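Local coordinates for putative sugar ABC transporter, substrate-binding protein (Clostridium phytofermentans, PDB 4WZZ) that binds L-rhamnose between its two lobes and probably serves as the sugar-capturing component of an ABC transporter, at residues Arg151-Asn156 with Ile311-Gly316. Residues are numbered along the deposited sequence; the frame is centred on the assembly and turned at random.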
ATOM      1  N   ARG A 151      16.218  -6.376  -4.301  1.00 24.05           N
ATOM      2  CA  ARG A 151      16.027  -4.961  -4.625  1.00 23.41           C
ATOM      3  C   ARG A 151      17.232  -4.120  -4.226  1.00 24.19           C
ATOM      4  O   ARG A 151      18.059  -4.552  -3.425  1.00 25.65           O
ATOM      5  CB  ARG A 151      14.803  -4.418  -3.871  1.00 24.03           C
ATOM      6  CG  ARG A 151      15.088  -4.188  -2.394  1.00 21.63           C
ATOM      7  CD  ARG A 151      13.878  -3.718  -1.639  1.00 22.23           C
ATOM      8  NE  ARG A 151      14.228  -3.155  -0.326  1.00 20.09           N
ATOM      9  CZ  ARG A 151      13.873  -3.672   0.853  1.00 24.36           C
ATOM     10  NH1 ARG A 151      13.192  -4.808   0.944  1.00 19.70           N
ATOM     11  NH2 ARG A 151      14.213  -3.041   1.967  1.00 21.58           N
ATOM     12  N   LYS A 152      17.329  -2.915  -4.775  1.00 25.51           N
ATOM     13  CA  LYS A 152      18.350  -1.978  -4.327  1.00 25.73           C
ATOM     14  C   LYS A 152      17.776  -1.055  -3.249  1.00 25.40           C
ATOM     15  O   LYS A 152      18.521  -0.562  -2.399  1.00 24.65           O
ATOM     16  CB  LYS A 152      18.926  -1.192  -5.510  1.00 25.52           C
ATOM     17  CG  LYS A 152      19.827  -2.042  -6.372  1.00 36.21           C
ATOM     18  CD  LYS A 152      20.447  -1.221  -7.476  1.00 46.09           C
ATOM     19  CE  LYS A 152      21.675  -1.883  -8.046  1.00 47.05           C
ATOM     20  NZ  LYS A 152      22.034  -1.269  -9.358  1.00 42.97           N
ATOM     21  N   VAL A 153      16.458  -0.854  -3.258  1.00 22.22           N
ATOM     22  CA  VAL A 153      15.810   0.002  -2.273  1.00 21.17           C
ATOM     23  C   VAL A 153      14.295  -0.199  -2.330  1.00 21.70           C
ATOM     24  O   VAL A 153      13.778  -0.608  -3.360  1.00 19.89           O
ATOM     25  CB  VAL A 153      16.142   1.488  -2.504  1.00 22.80           C
ATOM     26  CG1 VAL A 153      15.522   2.003  -3.819  1.00 24.48           C
ATOM     27  CG2 VAL A 153      15.735   2.333  -1.289  1.00 23.24           C
ATOM     28  N   PHE A 154      13.621   0.074  -1.215  1.00 20.64           N
ATOM     29  CA  PHE A 154      12.149   0.026  -1.138  1.00 17.65           C
ATOM     30  C   PHE A 154      11.608   1.424  -0.927  1.00 20.35           C
ATOM     31  O   PHE A 154      12.129   2.192  -0.110  1.00 22.21           O
ATOM     32  CB  PHE A 154      11.701  -0.871   0.018  1.00 17.27           C
ATOM     33  CG  PHE A 154      10.201  -0.952   0.184  1.00 17.70           C
ATOM     34  CD1 PHE A 154       9.413  -1.371  -0.864  1.00 17.27           C
ATOM     35  CD2 PHE A 154       9.588  -0.630   1.397  1.00 16.98           C
ATOM     36  CE1 PHE A 154       8.048  -1.458  -0.748  1.00 16.20           C
ATOM     37  CE2 PHE A 154       8.215  -0.713   1.511  1.00 18.85           C
ATOM     38  CZ  PHE A 154       7.447  -1.131   0.430  1.00 18.57           C
ATOM     39  N   VAL A 155      10.574   1.774  -1.676  1.00 16.18           N
ATOM     40  CA  VAL A 155       9.931   3.069  -1.519  1.00 17.08           C
ATOM     41  C   VAL A 155       8.637   2.813  -0.787  1.00 15.34           C
ATOM     42  O   VAL A 155       7.708   2.215  -1.338  1.00 15.97           O
ATOM     43  CB  VAL A 155       9.684   3.787  -2.852  1.00 17.11           C
ATOM     44  CG1 VAL A 155       9.056   5.149  -2.604  1.00 18.02           C
ATOM     45  CG2 VAL A 155      10.990   3.949  -3.600  1.00 18.46           C
ATOM     46  N   ASN A 156       8.600   3.261   0.467  1.00 17.09           N
ATOM     47  CA  ASN A 156       7.493   2.965   1.402  1.00 17.49           C
ATOM     48  C   ASN A 156       6.607   4.196   1.552  1.00 13.83           C
ATOM     49  O   ASN A 156       7.106   5.317   1.754  1.00 17.32           O
ATOM     50  CB  ASN A 156       8.086   2.587   2.775  1.00 14.99           C
ATOM     51  CG  ASN A 156       7.154   1.740   3.619  1.00 18.38           C
ATOM     52  OD1 ASN A 156       5.961   1.630   3.341  1.00 15.34           O
ATOM     53  ND2 ASN A 156       7.702   1.140   4.687  1.00 21.93           N
ATOM     54  N   ILE A 311      15.074   6.790 -11.496  1.00 22.22           N
ATOM     55  CA  ILE A 311      15.957   7.569 -12.363  1.00 23.34           C
ATOM     56  C   ILE A 311      17.295   7.767 -11.677  1.00 24.08           C
ATOM     57  O   ILE A 311      18.338   7.742 -12.332  1.00 28.50           O
ATOM     58  CB  ILE A 311      15.358   8.928 -12.717  1.00 23.56           C
ATOM     59  CG1 ILE A 311      14.092   8.732 -13.565  1.00 25.53           C
ATOM     60  CG2 ILE A 311      16.370   9.772 -13.517  1.00 25.24           C
ATOM     61  CD1 ILE A 311      13.261   9.983 -13.739  1.00 24.34           C
ATOM     62  N   SER A 312      17.266   7.950 -10.356  1.00 23.32           N
ATOM     63  CA  SER A 312      18.495   8.186  -9.595  1.00 26.95           C
ATOM     64  C   SER A 312      19.396   6.955  -9.583  1.00 27.01           C
ATOM     65  O   SER A 312      20.616   7.078  -9.695  1.00 28.49           O
ATOM     66  CB  SER A 312      18.170   8.641  -8.178  1.00 30.31           C
ATOM     67  OG  SER A 312      17.543   9.910  -8.206  1.00 29.74           O
ATOM     68  N   LEU A 313      18.796   5.772  -9.457  1.00 23.62           N
ATOM     69  CA  LEU A 313      19.518   4.513  -9.633  1.00 30.01           C
ATOM     70  C   LEU A 313      20.122   4.362 -11.031  1.00 32.86           C
ATOM     71  O   LEU A 313      21.286   3.961 -11.168  1.00 28.86           O
ATOM     72  CB  LEU A 313      18.603   3.320  -9.362  1.00 26.30           C
ATOM     73  CG  LEU A 313      18.183   3.047  -7.918  1.00 25.23           C
ATOM     74  CD1 LEU A 313      17.102   1.976  -7.886  1.00 22.89           C
ATOM     75  CD2 LEU A 313      19.364   2.638  -7.032  1.00 27.60           C
ATOM     76  N   VAL A 314      19.342   4.667 -12.067  1.00 25.52           N
ATOM     77  CA  VAL A 314      19.830   4.513 -13.435  1.00 27.14           C
ATOM     78  C   VAL A 314      20.957   5.503 -13.736  1.00 28.29           C
ATOM     79  O   VAL A 314      21.919   5.170 -14.440  1.00 29.92           O
ATOM     80  CB  VAL A 314      18.686   4.691 -14.472  1.00 33.36           C
ATOM     81  CG1 VAL A 314      19.244   4.807 -15.907  1.00 28.11           C
ATOM     82  CG2 VAL A 314      17.682   3.541 -14.371  1.00 30.17           C
ATOM     83  N   ASN A 315      20.834   6.721 -13.225  1.00 37.59           N
ATOM     84  CA  ASN A 315      21.830   7.751 -13.485  1.00 38.31           C
ATOM     85  C   ASN A 315      23.000   7.679 -12.503  1.00 38.87           C
ATOM     86  O   ASN A 315      23.987   8.398 -12.655  1.00 39.08           O
ATOM     87  CB  ASN A 315      21.193   9.144 -13.461  1.00 38.70           C
ATOM     88  CG  ASN A 315      20.382   9.440 -14.711  1.00 41.40           C
ATOM     89  OD1 ASN A 315      20.390   8.668 -15.675  1.00 42.16           O
ATOM     90  ND2 ASN A 315      19.688  10.569 -14.709  1.00 41.56           N
ATOM     91  N   GLY A 316      22.882   6.810 -11.501  1.00 37.97           N
ATOM     92  CA  GLY A 316      23.956   6.545 -10.564  1.00 38.07           C
ATOM     93  C   GLY A 316      24.095   7.581  -9.463  1.00 44.69           C
ATOM     94  O   GLY A 316      25.112   7.611  -8.777  1.00 44.78           O
TER
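In the lobe of this periplasmic binding protein fold that holds the larger, mixed sheet, the last turn of helix 299-315 packs against Lys152 and Val153 near the start of segment 151-156, and Leu313 provides the whole helical side of the contact. Its isobutyl group leaves the helix toward Lys152 and Val153, and the two methyls share the work. CD2 lies against the aliphatic part of Lys152, 4.0 Å from its CD and 4.1 Å from its CB, while CD1 stands 4.4 Å from CG1 of Val153, a looser apolar approach. The lysine and leucine side chains run past one another in opposite directions. Beyond CG the lysine is extended, which lays its methylenes alongside the leucine branch and carries the ammonium past it toward the helix. In Leu313, CG sits anti to the carbonyl carbon (chi1 -71°), with the two methyls at the far end of the side chain facing the strand segment.

The contact is small, burying 118 Å² in all, and rests on apolar packing, with the backbones well apart: CA of Lys152 and CA of Leu313 are 8.5 Å from each other. The neighbouring parallel strand 138-142 ties both sides together, since Leu313 also touches His138 and Leu140, Val153 packs on Leu140, and Lys152 and Val153 form backbone hydrogen bonds with Val139 and Ser141, respectively. On the far side of strand 154-156, Phe154 is hydrogen-bonded through its backbone to strand 349-352.

Asn315 N donates to Ile311 O at 2.8 Å, and Gly316, with a positive phi of 80°, has left helical geometry; Gly316 N makes a weak 3.3 Å hydrogen bond back to Leu313 O.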